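Local coordinates for protein GCN5-related N-acetyltransferase (PDB 2Q0Y) that probably transfers acyl groups, most likely acetyl from acetyl-CoA, as a dimeric, metal-binding member of the GCN5-related N-acetyltransferase family, at residues E3-P6 / D10-E13; D42-R47 / G51-W56; A124-T129 / M139-T144. All blocks are in the same frame, centred on the assembly; numbering follows the deposited sequence.

How the interactions relate
Each contact bridges a short chain gap, and the three follow one another in series, none nested or crossed. Interaction 1 comes first, closing the turn between strand 2-6 and helix 12-25. Interaction 2 closes the turn from helix 30-50 into strand 54-60; since strands 2-6 and 54-60 are neighbours, Pro6 CA comes within 3.7 Å of Trp56 CE3. The two contacts also meet between the helices, where Leu12 packs on Leu44. Interaction 3 spans helix 133-138 and joins strand 123-127, at the other edge of the five-stranded sheet within the chain, to what follows that helix. Its centre lies about 24 Å from that of interaction 1, across the chain's centre, beside the second subunit.

Interaction 1: E3-P6 / D10-E13; sequences ECRP and DDLE. With MG (magnesium ion), chain D.
Arg5, on strand 2-6, reaches Asp11 at the N-cap position of helix 12-25 across backbones that stay well apart, the nearest CA atoms, those of Pro6 and Asp11, being 9.8 Å from each other. The gap is spanned by a salt bridge between side chains approaching from opposite directions. Arginine suits the strand side because its long chain, extended from CG to NE, carries two N-H donors to the far end. NH1 gives a nearly straight bond of 2.8 Å to Asp11 OD2, entering on that oxygen's syn lone pair, while Arg5 NH2 donates to Asp11 OD1 at 2.9 Å, also on the syn side but somewhat out of the carboxylate plane. The grip is therefore end-on and two-pronged, with guanidinium and carboxylate nearly coplanar, 20° apart. NH1 also bonds to Pro6 O at 3.0 Å, tying the arginine back to its own strand, and NE forms a salt bridge with Glu59 on the adjacent strand 54-60. Asp11 CG stands beside its backbone N (chi1 -65°), from where the short carboxylate faces the strand; its OD2 additionally accepts the N-H of Cys8. Next door, Asp10 OD2 binds a magnesium ion at 2.4 Å, together with Cys8 SG. With carboxylates on two sides, the guanidinium charge is probably well compensated, and the paired bonds should limit rotation of the buried Asp11 carboxylate about its CB-CG bond.

Interaction 2: D42-R47 / G51-W56; sequences DWLLPR and GSYFGW
The Tyr53 ring receives Leu44 CD1 over one face, in a CH-pi contact 3.8 Å from the ring centroid and 21° off the normal. The methyl sits toward the CB end of the ring, 3.5 Å from Tyr53 CG. Trp43 meets the same tyrosine with the edge of its indole, CZ3 lying 4.1 Å from Tyr53 CD2, and these two side chains cross at about a right angle. One face of the indole is covered in turn by Arg47, whose CD lies near the rim, while Trp43 NE1 stands over the centre of the guanidinium. In-plane at the guanidinium edge is Trp43 O, which accepts a 2.8 Å bond from Arg47 NH1 and so holds the flat group against the indole. Leucine and tryptophan fit this side of the helix because both offer apolar surface to a buried ring; tyrosine adds a hydroxyl that bonds to Asn92.

Leu44 CG lies opposite the backbone N across CA-CB (chi1 177°), which carries CD1 out to the tyrosine. Beyond the rings, Tyr53 N donates to Arg47 O at 3.0 Å; the bond is nearly straight at the hydrogen, but the donor stands above the carbonyl plane. Ser52 OG packs against Arg47 CB and CG, bonds to Asp50, and accepts from a water that also takes a weak bond from Arg47 NE. Val15 of helix 12-25 flanks both Leu44 and Tyr53, and Pro77 of the second subunit packs on Trp43. Gly51, with positive phi (81°), lets the chain leave helix 30-50 and turn back: the arrangement is a helix-to-strand turn packing a helix onto the mixed sheet of the GNAT fold.

Interaction 3: A124-T129 / M139-T144; sequences AVLHAT and MGWSPT. With MG (magnesium ion), chain C.
The nearest CA atoms across the two segments, those of Val125 and Trp141, are 8.5 Å apart, so the indole of Trp141 has to span the gap, meeting both side chains and backbone of strand 123-127. Its CG is turned away from the carbonyl carbon (chi1 -66°), and the indole reaches Leu126, which approaches from the opposite direction. Leu126 CD2 sits almost squarely over the six-membered ring, 3.5 Å from its centroid and 7° off the normal, a close CH-pi contact. The outer rim meets the strand itself: Trp141 CZ3 is 3.9 Å from Val125 CA, which lies at the ring edge, while Ala124 CB packs 3.9 Å from Trp141 CH2. Alanine's small methyl suits a site this near the indole.

The turn that delivers Trp141 is a Schellman motif closing helix 133-138, with Gly140 as the C-prime residue at positive phi (90°), a conformation glycine adopts readily. In the GNAT fold this segment connects that helix to the last strand. Trp141 NE1 is satisfied by Glu113 of helix 104-118, and Ile90 and Tyr136 pack on the indole too. Strand 123-127 pairs antiparallel with a strand of the second subunit, continuing the sheet across the dimer. Beside that interface His127 NE2 binds a magnesium ion at 2.4 Å, which also holds a water at 2.1 Å; Glu146 residues of this chain and the second subunit contribute to the site.

Interaction 1: E3-P6 / D10-E13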
loop_
_atom_site.group_PDB
_atom_site.type_symbol
_atom_site.label_atom_id
_atom_site.label_comp_id
_atom_site.label_asym_id
_atom_site.label_seq_id
_atom_site.Cartn_x
_atom_site.Cartn_y
_atom_site.Cartn_z
ATOM N N GLU A 3 13.429 -28.117 3.576
ATOM C CA GLU A 3 14.380 -27.213 2.983
ATOM C C GLU A 3 13.649 -26.055 2.358
ATOM O O GLU A 3 12.512 -26.176 1.910
ATOM C CB GLU A 3 15.201 -27.927 1.922
ATOM N N CYS A 4 14.321 -24.919 2.321
ATOM C CA CYS A 4 13.767 -23.723 1.728
ATOM C C CYS A 4 14.529 -23.472 0.433
ATOM O O CYS A 4 15.727 -23.806 0.340
ATOM C CB CYS A 4 13.944 -22.596 2.709
ATOM S SG CYS A 4 13.202 -21.078 2.247
ATOM N N ARG A 5 13.839 -22.962 -0.586
ATOM C CA ARG A 5 14.507 -22.564 -1.835
ATOM C C ARG A 5 13.868 -21.291 -2.389
ATOM O O ARG A 5 12.726 -20.969 -2.073
ATOM C CB ARG A 5 14.429 -23.680 -2.885
ATOM C CG ARG A 5 13.037 -23.989 -3.373
ATOM C CD ARG A 5 13.054 -24.865 -4.620
ATOM N NE ARG A 5 11.711 -25.261 -5.027
ATOM C CZ ARG A 5 10.842 -24.473 -5.662
ATOM N NH1 ARG A 5 11.161 -23.238 -6.032
ATOM N NH2 ARG A 5 9.645 -24.947 -5.967
ATOM N N PRO A 6 14.599 -20.562 -3.237
ATOM C CA PRO A 6 13.986 -19.397 -3.853
ATOM C C PRO A 6 12.890 -19.810 -4.839
ATOM O O PRO A 6 12.959 -20.878 -5.451
ATOM C CB PRO A 6 15.129 -18.738 -4.630
ATOM C CG PRO A 6 16.312 -19.568 -4.448
ATOM C CD PRO A 6 15.996 -20.780 -3.656
ATOM N N ASP A 10 8.989 -21.496 -12.667
ATOM C CA ASP A 10 8.161 -22.691 -12.732
ATOM C C ASP A 10 7.176 -22.804 -11.569
ATOM O O ASP A 10 6.384 -23.729 -11.515
ATOM C CB ASP A 10 9.057 -23.917 -12.785
ATOM C CG ASP A 10 9.997 -23.887 -13.983
ATOM O OD1 ASP A 10 9.484 -23.847 -15.129
ATOM O OD2 ASP A 10 11.238 -23.849 -13.768
ATOM N N ASP A 11 7.240 -21.866 -10.633
ATOM C CA ASP A 11 6.339 -21.841 -9.494
ATOM C C ASP A 11 5.091 -21.004 -9.755
ATOM O O ASP A 11 4.341 -20.728 -8.833
ATOM C CB ASP A 11 7.079 -21.304 -8.263
ATOM C CG ASP A 11 8.203 -22.211 -7.826
ATOM O OD1 ASP A 11 8.043 -23.448 -7.899
ATOM O OD2 ASP A 11 9.253 -21.697 -7.423
ATOM N N LEU A 12 4.856 -20.596 -11.001
ATOM C CA LEU A 12 3.662 -19.818 -11.329
ATOM C C LEU A 12 2.400 -20.426 -10.730
ATOM O O LEU A 12 1.662 -19.749 -10.021
ATOM C CB LEU A 12 3.497 -19.697 -12.855
ATOM C CG LEU A 12 2.296 -18.893 -13.344
ATOM C CD1 LEU A 12 2.532 -17.412 -13.108
ATOM C CD2 LEU A 12 2.022 -19.154 -14.800
ATOM N N GLU A 13 2.147 -21.702 -11.012
ATOM C CA GLU A 13 0.909 -22.331 -10.555
ATOM C C GLU A 13 0.857 -22.430 -9.033
ATOM O O GLU A 13 -0.198 -22.213 -8.424
ATOM C CB GLU A 13 0.732 -23.702 -11.192
ATOM C CG GLU A 13 0.433 -23.635 -12.670
HETATM MG MG MG D . 12.719 -23.727 -11.934
#

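Interaction 2: D42-R47 / G51-W56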
loop_
_atom_site.group_PDB
_atom_site.type_symbol
_atom_site.label_atom_id
_atom_site.label_comp_id
_atom_site.label_asym_id
_atom_site.label_seq_id
_atom_site.Cartn_x
_atom_site.Cartn_y
_atom_site.Cartn_z
ATOM N N ASP A 42 -1.982 -13.694 -15.007
ATOM C CA ASP A 42 -1.441 -12.858 -16.087
ATOM C C ASP A 42 -0.559 -11.740 -15.548
ATOM O O ASP A 42 0.436 -11.378 -16.170
ATOM C CB ASP A 42 -2.571 -12.268 -16.948
ATOM C CG ASP A 42 -3.372 -13.340 -17.698
ATOM O OD1 ASP A 42 -2.961 -14.516 -17.741
ATOM O OD2 ASP A 42 -4.436 -13.000 -18.252
ATOM N N TRP A 43 -0.906 -11.232 -14.371
ATOM C CA TRP A 43 -0.120 -10.220 -13.674
ATOM C C TRP A 43 1.200 -10.834 -13.191
ATOM O O TRP A 43 2.248 -10.200 -13.283
ATOM C CB TRP A 43 -0.911 -9.669 -12.484
ATOM C CG TRP A 43 -0.167 -8.704 -11.593
ATOM C CD1 TRP A 43 -0.104 -7.343 -11.722
ATOM C CD2 TRP A 43 0.595 -9.031 -10.423
ATOM N NE1 TRP A 43 0.653 -6.808 -10.714
ATOM C CE2 TRP A 43 1.109 -7.817 -9.910
ATOM C CE3 TRP A 43 0.909 -10.225 -9.777
ATOM C CZ2 TRP A 43 1.900 -7.772 -8.790
ATOM C CZ3 TRP A 43 1.714 -10.185 -8.670
ATOM C CH2 TRP A 43 2.204 -8.971 -8.183
ATOM N N LEU A 44 1.130 -12.040 -12.629
ATOM C CA LEU A 44 2.295 -12.639 -11.972
ATOM C C LEU A 44 3.367 -13.095 -12.961
ATOM O O LEU A 44 4.578 -12.986 -12.690
ATOM C CB LEU A 44 1.867 -13.825 -11.106
ATOM C CG LEU A 44 2.979 -14.603 -10.401
ATOM C CD1 LEU A 44 3.770 -13.660 -9.495
ATOM C CD2 LEU A 44 2.423 -15.747 -9.599
ATOM N N LEU A 45 2.932 -13.665 -14.080
ATOM C CA LEU A 45 3.848 -14.259 -15.034
ATOM C C LEU A 45 5.071 -13.384 -15.370
ATOM O O LEU A 45 6.199 -13.835 -15.205
ATOM C CB LEU A 45 3.087 -14.670 -16.301
ATOM C CG LEU A 45 3.863 -15.246 -17.482
ATOM C CD1 LEU A 45 4.386 -16.616 -17.175
ATOM C CD2 LEU A 45 2.941 -15.296 -18.700
ATOM N N PRO A 46 4.863 -12.151 -15.866
ATOM C CA PRO A 46 6.037 -11.332 -16.200
ATOM C C PRO A 46 6.876 -10.892 -15.009
ATOM O O PRO A 46 8.052 -10.565 -15.174
ATOM C CB PRO A 46 5.428 -10.104 -16.875
ATOM C CG PRO A 46 4.035 -10.054 -16.368
ATOM C CD PRO A 46 3.604 -11.455 -16.209
ATOM N N ARG A 47 6.272 -10.862 -13.823
ATOM C CA ARG A 47 6.949 -10.410 -12.633
ATOM C C ARG A 47 7.789 -11.506 -11.986
ATOM O O ARG A 47 8.793 -11.203 -11.363
ATOM C CB ARG A 47 5.927 -9.865 -11.647
ATOM C CG ARG A 47 5.279 -8.597 -12.172
ATOM C CD ARG A 47 4.196 -8.092 -11.291
ATOM N NE ARG A 47 3.813 -6.739 -11.709
ATOM C CZ ARG A 47 3.087 -6.453 -12.789
ATOM N NH1 ARG A 47 2.608 -7.412 -13.589
ATOM N NH2 ARG A 47 2.821 -5.181 -13.070
ATOM N N GLY A 51 11.823 -10.898 -11.852
ATOM C CA GLY A 51 12.237 -10.852 -10.457
ATOM C C GLY A 51 11.550 -9.833 -9.582
ATOM O O GLY A 51 11.865 -9.733 -8.396
ATOM N N SER A 52 10.626 -9.054 -10.133
ATOM C CA SER A 52 9.928 -8.064 -9.318
ATOM C C SER A 52 8.978 -8.731 -8.320
ATOM O O SER A 52 8.594 -8.114 -7.330
ATOM C CB SER A 52 9.224 -7.007 -10.174
ATOM O OG SER A 52 8.316 -7.561 -11.075
ATOM N N TYR A 53 8.567 -9.976 -8.595
ATOM C CA TYR A 53 7.951 -10.836 -7.595
ATOM C C TYR A 53 8.922 -11.941 -7.264
ATOM O O TYR A 53 9.276 -12.753 -8.128
ATOM C CB TYR A 53 6.634 -11.438 -8.103
ATOM C CG TYR A 53 5.853 -12.212 -7.060
ATOM C CD1 TYR A 53 6.201 -13.509 -6.705
ATOM C CD2 TYR A 53 4.764 -11.645 -6.413
ATOM C CE1 TYR A 53 5.483 -14.195 -5.736
ATOM C CE2 TYR A 53 4.056 -12.319 -5.446
ATOM C CZ TYR A 53 4.405 -13.610 -5.121
ATOM O OH TYR A 53 3.709 -14.318 -4.169
ATOM N N PHE A 54 9.358 -11.960 -6.011
ATOM C CA PHE A 54 10.357 -12.902 -5.561
ATOM C C PHE A 54 9.772 -13.602 -4.325
ATOM O O PHE A 54 8.678 -13.291 -3.877
ATOM C CB PHE A 54 11.686 -12.188 -5.272
ATOM C CG PHE A 54 12.777 -13.109 -4.758
ATOM C CD1 PHE A 54 13.361 -14.065 -5.589
ATOM C CD2 PHE A 54 13.207 -13.036 -3.424
ATOM C CE1 PHE A 54 14.368 -14.933 -5.106
ATOM C CE2 PHE A 54 14.202 -13.905 -2.939
ATOM C CZ PHE A 54 14.776 -14.856 -3.790
ATOM N N GLY A 55 10.473 -14.587 -3.803
ATOM C CA GLY A 55 10.037 -15.216 -2.578
ATOM C C GLY A 55 10.724 -16.529 -2.352
ATOM O O GLY A 55 11.757 -16.834 -2.979
ATOM N N TRP A 56 10.116 -17.332 -1.483
ATOM C CA TRP A 56 10.747 -18.543 -1.012
ATOM C C TRP A 56 9.701 -19.633 -0.903
ATOM O O TRP A 56 8.523 -19.351 -0.626
ATOM C CB TRP A 56 11.382 -18.299 0.361
ATOM C CG TRP A 56 12.317 -17.121 0.430
ATOM C CD1 TRP A 56 12.019 -15.848 0.849
ATOM C CD2 TRP A 56 13.701 -17.114 0.083
ATOM N NE1 TRP A 56 13.145 -15.047 0.774
ATOM C CE2 TRP A 56 14.185 -15.803 0.299
ATOM C CE3 TRP A 56 14.573 -18.085 -0.410
ATOM C CZ2 TRP A 56 15.517 -15.449 0.055
ATOM C CZ3 TRP A 56 15.902 -17.739 -0.638
ATOM C CH2 TRP A 56 16.355 -16.434 -0.417
HETATM O O HOH W 1 6.171 -5.567 -10.357
#

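Interaction 3: A124-T129 / M139-T144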
loop_
_atom_site.group_PDB
_atom_site.type_symbol
_atom_site.label_atom_id
_atom_site.label_comp_id
_atom_site.label_asym_id
_atom_site.label_seq_id
_atom_site.Cartn_x
_atom_site.Cartn_y
_atom_site.Cartn_z
ATOM N N ALA A 124 8.811 -2.037 5.671
ATOM C CA ALA A 124 7.982 -2.988 4.940
ATOM C C ALA A 124 6.566 -3.027 5.486
ATOM O O ALA A 124 6.318 -2.676 6.665
ATOM C CB ALA A 124 8.602 -4.369 5.020
ATOM N N VAL A 125 5.650 -3.468 4.629
ATOM C CA VAL A 125 4.240 -3.602 4.981
ATOM C C VAL A 125 3.707 -4.930 4.460
ATOM O O VAL A 125 4.327 -5.577 3.624
ATOM C CB VAL A 125 3.367 -2.434 4.441
ATOM C CG1 VAL A 125 3.786 -1.087 5.057
ATOM C CG2 VAL A 125 3.420 -2.365 2.939
ATOM N N LEU A 126 2.571 -5.346 5.012
ATOM C CA LEU A 126 1.859 -6.552 4.581
ATOM C C LEU A 126 0.392 -6.333 4.901
ATOM O O LEU A 126 0.071 -5.450 5.690
ATOM C CB LEU A 126 2.409 -7.805 5.300
ATOM C CG LEU A 126 2.379 -7.912 6.830
ATOM C CD1 LEU A 126 0.997 -8.266 7.395
ATOM C CD2 LEU A 126 3.404 -8.941 7.288
ATOM N N HIS A 127 -0.497 -7.112 4.291
ATOM C CA HIS A 127 -1.904 -7.108 4.683
ATOM C C HIS A 127 -2.218 -8.447 5.313
ATOM O O HIS A 127 -2.104 -9.495 4.663
ATOM C CB HIS A 127 -2.796 -6.828 3.489
ATOM C CG HIS A 127 -2.665 -5.433 2.969
ATOM N ND1 HIS A 127 -1.834 -5.109 1.923
ATOM C CD2 HIS A 127 -3.262 -4.280 3.347
ATOM C CE1 HIS A 127 -1.925 -3.814 1.674
ATOM N NE2 HIS A 127 -2.774 -3.286 2.535
ATOM N N ALA A 128 -2.550 -8.415 6.595
ATOM C CA ALA A 128 -2.680 -9.636 7.374
ATOM C C ALA A 128 -4.040 -10.281 7.175
ATOM O O ALA A 128 -5.004 -9.611 6.823
ATOM C CB ALA A 128 -2.462 -9.348 8.827
ATOM N N THR A 129 -4.092 -11.597 7.355
ATOM C CA THR A 129 -5.335 -12.287 7.631
ATOM C C THR A 129 -5.449 -12.350 9.160
ATOM O O THR A 129 -4.438 -12.250 9.871
ATOM C CB THR A 129 -5.307 -13.720 7.090
ATOM O OG1 THR A 129 -4.230 -14.424 7.716
ATOM C CG2 THR A 129 -5.103 -13.735 5.580
HETATM N N MSE A 139 6.233 -11.007 15.968
HETATM C CA MSE A 139 7.447 -10.722 15.222
HETATM C C MSE A 139 7.711 -9.218 15.036
HETATM O O MSE A 139 8.590 -8.845 14.261
HETATM C CB MSE A 139 7.386 -11.412 13.870
HETATM C CG MSE A 139 7.355 -12.944 13.929
HETATM SE SE MSE A 139 7.412 -13.651 12.108
HETATM C CE MSE A 139 9.224 -13.043 11.664
ATOM N N GLY A 140 6.962 -8.371 15.744
ATOM C CA GLY A 140 7.260 -6.940 15.800
ATOM C C GLY A 140 6.589 -6.094 14.740
ATOM O O GLY A 140 6.996 -4.946 14.491
ATOM N N TRP A 141 5.557 -6.658 14.110
ATOM C CA TRP A 141 4.734 -5.932 13.152
ATOM C C TRP A 141 3.637 -5.164 13.905
ATOM O O TRP A 141 3.120 -5.634 14.933
ATOM C CB TRP A 141 4.128 -6.866 12.103
ATOM C CG TRP A 141 5.170 -7.480 11.210
ATOM C CD1 TRP A 141 6.017 -8.500 11.517
ATOM C CD2 TRP A 141 5.467 -7.098 9.867
ATOM N NE1 TRP A 141 6.837 -8.770 10.445
ATOM C CE2 TRP A 141 6.535 -7.902 9.428
ATOM C CE3 TRP A 141 4.957 -6.111 8.998
ATOM C CZ2 TRP A 141 7.079 -7.782 8.145
ATOM C CZ3 TRP A 141 5.497 -5.993 7.745
ATOM C CH2 TRP A 141 6.549 -6.819 7.324
ATOM N N SER A 142 3.336 -3.964 13.412
ATOM C CA SER A 142 2.317 -3.101 14.016
ATOM C C SER A 142 1.220 -2.774 13.015
ATOM O O SER A 142 1.506 -2.540 11.850
ATOM C CB SER A 142 2.917 -1.774 14.477
ATOM O OG SER A 142 3.948 -1.965 15.422
ATOM N N PRO A 143 -0.023 -2.676 13.483
ATOM C CA PRO A 143 -1.102 -2.175 12.642
ATOM C C PRO A 143 -0.810 -0.771 12.156
ATOM O O PRO A 143 -0.243 0.033 12.914
ATOM C CB PRO A 143 -2.306 -2.146 13.593
ATOM C CG PRO A 143 -1.985 -3.071 14.642
ATOM C CD PRO A 143 -0.504 -2.993 14.831
ATOM N N THR A 144 -1.190 -0.486 10.909
ATOM C CA THR A 144 -1.055 0.842 10.338
ATOM C C THR A 144 -2.401 1.564 10.353
ATOM O O THR A 144 -3.406 1.027 10.795
ATOM C CB THR A 144 -0.505 0.842 8.909
ATOM O OG1 THR A 144 -1.536 0.485 7.970
ATOM C CG2 THR A 144 0.691 -0.097 8.778
HETATM MG MG MG C . -1.532 -1.287 2.195
HETATM O O HOH W 2 -0.423 -0.571 0.522
#